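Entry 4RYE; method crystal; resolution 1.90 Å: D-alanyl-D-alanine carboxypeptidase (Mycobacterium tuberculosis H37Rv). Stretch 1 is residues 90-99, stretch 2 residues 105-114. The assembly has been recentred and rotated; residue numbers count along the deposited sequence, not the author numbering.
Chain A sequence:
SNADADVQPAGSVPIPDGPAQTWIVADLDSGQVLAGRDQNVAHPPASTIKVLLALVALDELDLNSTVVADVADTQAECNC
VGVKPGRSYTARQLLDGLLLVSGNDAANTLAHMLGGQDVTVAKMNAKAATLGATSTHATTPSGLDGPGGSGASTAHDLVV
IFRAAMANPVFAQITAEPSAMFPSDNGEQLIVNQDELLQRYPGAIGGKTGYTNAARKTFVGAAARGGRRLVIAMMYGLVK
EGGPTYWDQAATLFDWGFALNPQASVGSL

Stretch 1 (90-99) TARQLLDGLL
Stretch 2, residues 105-114: DAANTLAHML

Residues 91-99 and 105-113 are helical, with phi/psi mostly near -63/-42, Leu99 at -93/-27 and Thr109 at -78/-34, and pack with their N-to-C directions at 143°, roughly antiparallel; their axes approach to 8.3 Å. The register is set where Leu94 CA lies 5.1 Å from Ala106 CA. No hydrogen bond crosses the interface, which buries 422 Å² and is held by apolar packing.

Two leucines interlock as knobs into holes. Leu94 (chi1 m, chi2 t) points toward the second helix and sits among Ala106, Thr109, Leu110 and Met113; its CD1 lies 3.6 Å from Thr109 CG2 and 3.9 Å from Met113 SE. Leu110 leaves its backbone sideways, but the same mt rotamer brings its end nearer, into the hole formed by Ala91, Leu94, Leu95 and Leu98. Leu110 CD2 meets Leu94 CB at 3.7 Å, while Leu110 CD1 contacts Leu95 CD2 at 3.9 Å and Leu98 CD2 at 3.8 Å. Leu95 is also mt; its CA-to-CB bond points away from the partner, but its end comes nearer. Leu98 instead adopts tp, placing CD1 3.5 Å from Ala107 CB.

Small residues lie where the backbones come close. Ala106 CB lies 3.5 Å from Leu94 O and 3.9 Å from Gly97 C; an ideal CB on Gly97 would fall a tight 3.4 Å from Ala106 CB. Selenomethionine Met113 (m, t, p) extends the contact to Ala91, with SE 4.2 Å from Ala91 CB.

Several polar side chains bond locally. Thr90 (chi1 p) caps the first helix, its OG1 accepting from Gln93 N at 3.0 Å, while Thr90 N donates to Gln93 OE1 at 2.8 Å. The CA-to-CB bond of Arg92 points away from the second helix; with chi angles t, p, t and -98°, its NE forms a salt bridge with Asp96 OD1 at 3.3 Å. In Thr109, chi1 m directs OG1 to donate to Asp105 O at 2.6 Å, leaving CG2 against Leu94.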

ATOM      1  N   THR A  90     -13.503  16.445  -0.015  1.00 21.58           N
ATOM      2  CA  THR A  90     -13.219  16.129  -1.414  1.00 21.44           C
ATOM      3  C   THR A  90     -12.572  14.760  -1.518  1.00 20.98           C
ATOM      4  O   THR A  90     -12.001  14.245  -0.542  1.00 18.93           O
ATOM      5  CB  THR A  90     -12.268  17.145  -2.062  1.00 22.24           C
ATOM      6  OG1 THR A  90     -10.987  17.058  -1.424  1.00 22.51           O
ATOM      7  CG2 THR A  90     -12.806  18.557  -1.932  1.00 22.47           C
ATOM      8  N   ALA A  91     -12.657  14.166  -2.704  1.00 19.54           N
ATOM      9  CA  ALA A  91     -11.962  12.912  -2.974  1.00 20.36           C
ATOM     10  C   ALA A  91     -10.470  13.044  -2.694  1.00 19.23           C
ATOM     11  O   ALA A  91      -9.857  12.120  -2.175  1.00 20.50           O
ATOM     12  CB  ALA A  91     -12.192  12.474  -4.414  1.00 17.43           C
ATOM     13  N   ARG A  92      -9.885  14.186  -3.049  1.00 20.82           N
ATOM     14  CA  ARG A  92      -8.454  14.404  -2.827  1.00 19.83           C
ATOM     15  C   ARG A  92      -8.151  14.381  -1.328  1.00 20.18           C
ATOM     16  O   ARG A  92      -7.219  13.704  -0.884  1.00 21.41           O
ATOM     17  CB  ARG A  92      -7.992  15.734  -3.440  1.00 20.72           C
ATOM     18  CG  ARG A  92      -6.529  16.099  -3.139  1.00 18.62           C
ATOM     19  CD  ARG A  92      -5.600  15.002  -3.641  1.00 22.99           C
ATOM     20  NE  ARG A  92      -4.191  15.206  -3.309  1.00 26.07           N
ATOM     21  CZ  ARG A  92      -3.295  15.729  -4.147  1.00 32.25           C
ATOM     22  NH1 ARG A  92      -3.664  16.121  -5.363  1.00 29.08           N
ATOM     23  NH2 ARG A  92      -2.033  15.866  -3.770  1.00 30.89           N
ATOM     24  N   GLN A  93      -8.953  15.102  -0.557  1.00 20.52           N
ATOM     25  CA  GLN A  93      -8.784  15.135   0.890  1.00 21.24           C
ATOM     26  C   GLN A  93      -8.877  13.727   1.456  1.00 24.70           C
ATOM     27  O   GLN A  93      -8.094  13.354   2.323  1.00 18.47           O
ATOM     28  CB  GLN A  93      -9.833  16.041   1.546  1.00 20.84           C
ATOM     29  CG  GLN A  93      -9.580  17.533   1.355  1.00 21.28           C
ATOM     30  CD  GLN A  93     -10.797  18.395   1.652  1.00 24.01           C
ATOM     31  OE1 GLN A  93     -11.925  17.908   1.749  1.00 22.36           O
ATOM     32  NE2 GLN A  93     -10.568  19.690   1.802  1.00 27.70           N
ATOM     33  N   LEU A  94      -9.830  12.944   0.961  1.00 20.24           N
ATOM     34  CA  LEU A  94     -10.018  11.591   1.475  1.00 22.89           C
ATOM     35  C   LEU A  94      -8.862  10.687   1.064  1.00 19.84           C
ATOM     36  O   LEU A  94      -8.433   9.834   1.849  1.00 17.84           O
ATOM     37  CB  LEU A  94     -11.377  11.010   1.050  1.00 17.40           C
ATOM     38  CG  LEU A  94     -12.632  11.687   1.629  1.00 21.38           C
ATOM     39  CD1 LEU A  94     -13.925  11.114   1.030  1.00 18.66           C
ATOM     40  CD2 LEU A  94     -12.649  11.555   3.136  1.00 19.31           C
ATOM     41  N   LEU A  95      -8.339  10.885  -0.148  1.00 15.89           N
ATOM     42  CA  LEU A  95      -7.201  10.095  -0.624  1.00 17.64           C
ATOM     43  C   LEU A  95      -5.922  10.406   0.165  1.00 20.14           C
ATOM     44  O   LEU A  95      -5.118   9.506   0.428  1.00 18.90           O
ATOM     45  CB  LEU A  95      -6.964  10.306  -2.127  1.00 16.54           C
ATOM     46  CG  LEU A  95      -7.916   9.550  -3.048  1.00 22.08           C
ATOM     47  CD1 LEU A  95      -7.825  10.076  -4.475  1.00 23.66           C
ATOM     48  CD2 LEU A  95      -7.585   8.075  -3.008  1.00 23.14           C
ATOM     49  N   ASP A  96      -5.740  11.669   0.542  1.00 21.93           N
ATOM     50  CA  ASP A  96      -4.633  12.048   1.422  1.00 23.20           C
ATOM     51  C   ASP A  96      -4.768  11.361   2.768  1.00 20.94           C
ATOM     52  O   ASP A  96      -3.793  10.826   3.295  1.00 20.02           O
ATOM     53  CB  ASP A  96      -4.585  13.568   1.643  1.00 18.45           C
ATOM     54  CG  ASP A  96      -4.126  14.327   0.406  1.00 32.83           C
ATOM     55  OD1 ASP A  96      -3.459  13.721  -0.455  1.00 30.97           O
ATOM     56  OD2 ASP A  96      -4.430  15.536   0.295  1.00 36.33           O
ATOM     57  N   GLY A  97      -5.976  11.396   3.332  1.00 19.93           N
ATOM     58  CA  GLY A  97      -6.247  10.727   4.594  1.00 19.01           C
ATOM     59  C   GLY A  97      -6.000   9.233   4.471  1.00 18.40           C
ATOM     60  O   GLY A  97      -5.378   8.613   5.352  1.00 19.15           O
ATOM     61  N   LEU A  98      -6.459   8.662   3.359  1.00 17.07           N
ATOM     62  CA  LEU A  98      -6.271   7.237   3.079  1.00 17.47           C
ATOM     63  C   LEU A  98      -4.805   6.831   3.006  1.00 21.45           C
ATOM     64  O   LEU A  98      -4.391   5.834   3.611  1.00 19.38           O
ATOM     65  CB  LEU A  98      -6.939   6.871   1.749  1.00 15.75           C
ATOM     66  CG  LEU A  98      -6.951   5.385   1.408  1.00 18.79           C
ATOM     67  CD1 LEU A  98      -7.954   4.679   2.302  1.00 17.68           C
ATOM     68  CD2 LEU A  98      -7.288   5.166  -0.063  1.00 14.65           C
ATOM     69  N   LEU A  99      -4.021   7.600   2.258  1.00 15.89           N
ATOM     70  CA  LEU A  99      -2.665   7.192   1.917  1.00 16.77           C
ATOM     71  C   LEU A  99      -1.580   7.705   2.861  1.00 21.86           C
ATOM     72  O   LEU A  99      -0.537   7.072   2.986  1.00 29.38           O
ATOM     73  CB  LEU A  99      -2.349   7.579   0.480  1.00 17.82           C
ATOM     74  CG  LEU A  99      -3.215   6.884  -0.580  1.00 20.61           C
ATOM     75  CD1 LEU A  99      -2.815   7.371  -1.954  1.00 21.71           C
ATOM     76  CD2 LEU A  99      -3.103   5.362  -0.499  1.00 16.32           C
ATOM     77  N   ASP A 105     -11.599   5.609   8.259  1.00 21.88           N
ATOM     78  CA  ASP A 105     -12.750   6.477   8.021  1.00 22.47           C
ATOM     79  C   ASP A 105     -12.663   7.092   6.625  1.00 22.33           C
ATOM     80  O   ASP A 105     -13.675   7.266   5.952  1.00 22.16           O
ATOM     81  CB  ASP A 105     -12.900   7.543   9.117  1.00 25.95           C
ATOM     82  CG  ASP A 105     -11.625   8.348   9.352  1.00 28.31           C
ATOM     83  OD1 ASP A 105     -10.549   7.964   8.832  1.00 22.41           O
ATOM     84  OD2 ASP A 105     -11.703   9.371  10.077  1.00 25.65           O
ATOM     85  N   ALA A 106     -11.447   7.389   6.180  1.00 20.08           N
ATOM     86  CA  ALA A 106     -11.232   7.874   4.823  1.00 24.12           C
ATOM     87  C   ALA A 106     -11.591   6.796   3.794  1.00 24.96           C
ATOM     88  O   ALA A 106     -12.211   7.082   2.762  1.00 17.72           O
ATOM     89  CB  ALA A 106      -9.790   8.302   4.653  1.00 23.64           C
ATOM     90  N   ALA A 107     -11.182   5.561   4.069  1.00 17.82           N
ATOM     91  CA  ALA A 107     -11.521   4.440   3.204  1.00 19.28           C
ATOM     92  C   ALA A 107     -13.030   4.242   3.112  1.00 20.09           C
ATOM     93  O   ALA A 107     -13.577   4.060   2.027  1.00 18.10           O
ATOM     94  CB  ALA A 107     -10.841   3.154   3.680  1.00 18.61           C
ATOM     95  N   ASN A 108     -13.712   4.251   4.246  1.00 19.30           N
ATOM     96  CA  ASN A 108     -15.148   4.019   4.211  1.00 24.70           C
ATOM     97  C   ASN A 108     -15.919   5.171   3.558  1.00 25.42           C
ATOM     98  O   ASN A 108     -16.982   4.960   2.967  1.00 20.99           O
ATOM     99  CB  ASN A 108     -15.681   3.679   5.613  1.00 26.72           C
ATOM    100  CG  ASN A 108     -15.134   2.354   6.128  1.00 26.73           C
ATOM    101  OD1 ASN A 108     -14.782   1.471   5.341  1.00 27.54           O
ATOM    102  ND2 ASN A 108     -15.043   2.217   7.442  1.00 27.36           N
ATOM    103  N   THR A 109     -15.375   6.381   3.646  1.00 20.35           N
ATOM    104  CA  THR A 109     -16.025   7.542   3.054  1.00 20.64           C
ATOM    105  C   THR A 109     -15.789   7.573   1.544  1.00 19.45           C
ATOM    106  O   THR A 109     -16.657   7.990   0.781  1.00 21.62           O
ATOM    107  CB  THR A 109     -15.587   8.862   3.731  1.00 22.67           C
ATOM    108  OG1 THR A 109     -15.687   8.719   5.155  1.00 25.92           O
ATOM    109  CG2 THR A 109     -16.499  10.018   3.303  1.00 21.76           C
ATOM    110  N   LEU A 110     -14.622   7.111   1.111  1.00 18.23           N
ATOM    111  CA  LEU A 110     -14.385   6.904  -0.313  1.00 17.29           C
ATOM    112  C   LEU A 110     -15.314   5.822  -0.854  1.00 17.53           C
ATOM    113  O   LEU A 110     -15.850   5.953  -1.945  1.00 19.22           O
ATOM    114  CB  LEU A 110     -12.928   6.516  -0.566  1.00 16.16           C
ATOM    115  CG  LEU A 110     -11.943   7.690  -0.525  1.00 21.72           C
ATOM    116  CD1 LEU A 110     -10.495   7.188  -0.527  1.00 20.44           C
ATOM    117  CD2 LEU A 110     -12.183   8.660  -1.688  1.00 20.43           C
ATOM    118  N   ALA A 111     -15.522   4.763  -0.077  1.00 20.41           N
ATOM    119  CA  ALA A 111     -16.424   3.691  -0.494  1.00 19.69           C
ATOM    120  C   ALA A 111     -17.847   4.220  -0.643  1.00 25.67           C
ATOM    121  O   ALA A 111     -18.589   3.782  -1.518  1.00 22.77           O
ATOM    122  CB  ALA A 111     -16.384   2.536   0.491  1.00 22.16           C
ATOM    123  N   HIS A 112     -18.220   5.156   0.226  1.00 24.03           N
ATOM    124  CA  HIS A 112     -19.492   5.872   0.123  1.00 24.52           C
ATOM    125  C   HIS A 112     -19.604   6.551  -1.252  1.00 22.51           C
ATOM    126  O   HIS A 112     -20.598   6.353  -1.962  1.00 23.64           O
ATOM    127  CB  HIS A 112     -19.615   6.873   1.292  1.00 26.02           C
ATOM    128  CG  HIS A 112     -20.851   7.723   1.273  1.00 28.92           C
ATOM    129  ND1 HIS A 112     -21.214   8.516   2.342  1.00 36.24           N
ATOM    130  CD2 HIS A 112     -21.792   7.928   0.319  1.00 27.15           C
ATOM    131  CE1 HIS A 112     -22.327   9.165   2.050  1.00 37.49           C
ATOM    132  NE2 HIS A 112     -22.695   8.833   0.828  1.00 36.11           N
HETATM  133  N   MSE A 113     -18.595   7.338  -1.627  1.00 20.30           N
HETATM  134  CA  MSE A 113     -18.570   7.994  -2.942  1.00 26.32           C
HETATM  135  C   MSE A 113     -18.623   7.004  -4.101  1.00 26.27           C
HETATM  136  O   MSE A 113     -19.114   7.329  -5.172  1.00 25.33           O
HETATM  137  CB  MSE A 113     -17.319   8.864  -3.102  1.00 24.65           C
HETATM  138  CG  MSE A 113     -17.213   9.970  -2.085  1.00 29.26           C
HETATM  139 SE   MSE A 113     -15.708  11.187  -2.422  0.68 28.12          SE
HETATM  140  CE  MSE A 113     -16.388  11.924  -4.098  1.00 28.97           C
ATOM    141  N   LEU A 114     -18.108   5.801  -3.890  1.00 22.06           N
ATOM    142  CA  LEU A 114     -18.028   4.820  -4.961  1.00 21.38           C
ATOM    143  C   LEU A 114     -19.267   3.942  -5.070  1.00 25.61           C
ATOM    144  O   LEU A 114     -19.323   3.057  -5.918  1.00 28.21           O
ATOM    145  CB  LEU A 114     -16.782   3.955  -4.787  1.00 21.36           C
ATOM    146  CG  LEU A 114     -15.479   4.721  -5.013  1.00 17.30           C
ATOM    147  CD1 LEU A 114     -14.283   3.962  -4.454  1.00 15.46           C
ATOM    148  CD2 LEU A 114     -15.303   5.000  -6.515  1.00 17.83           C
TER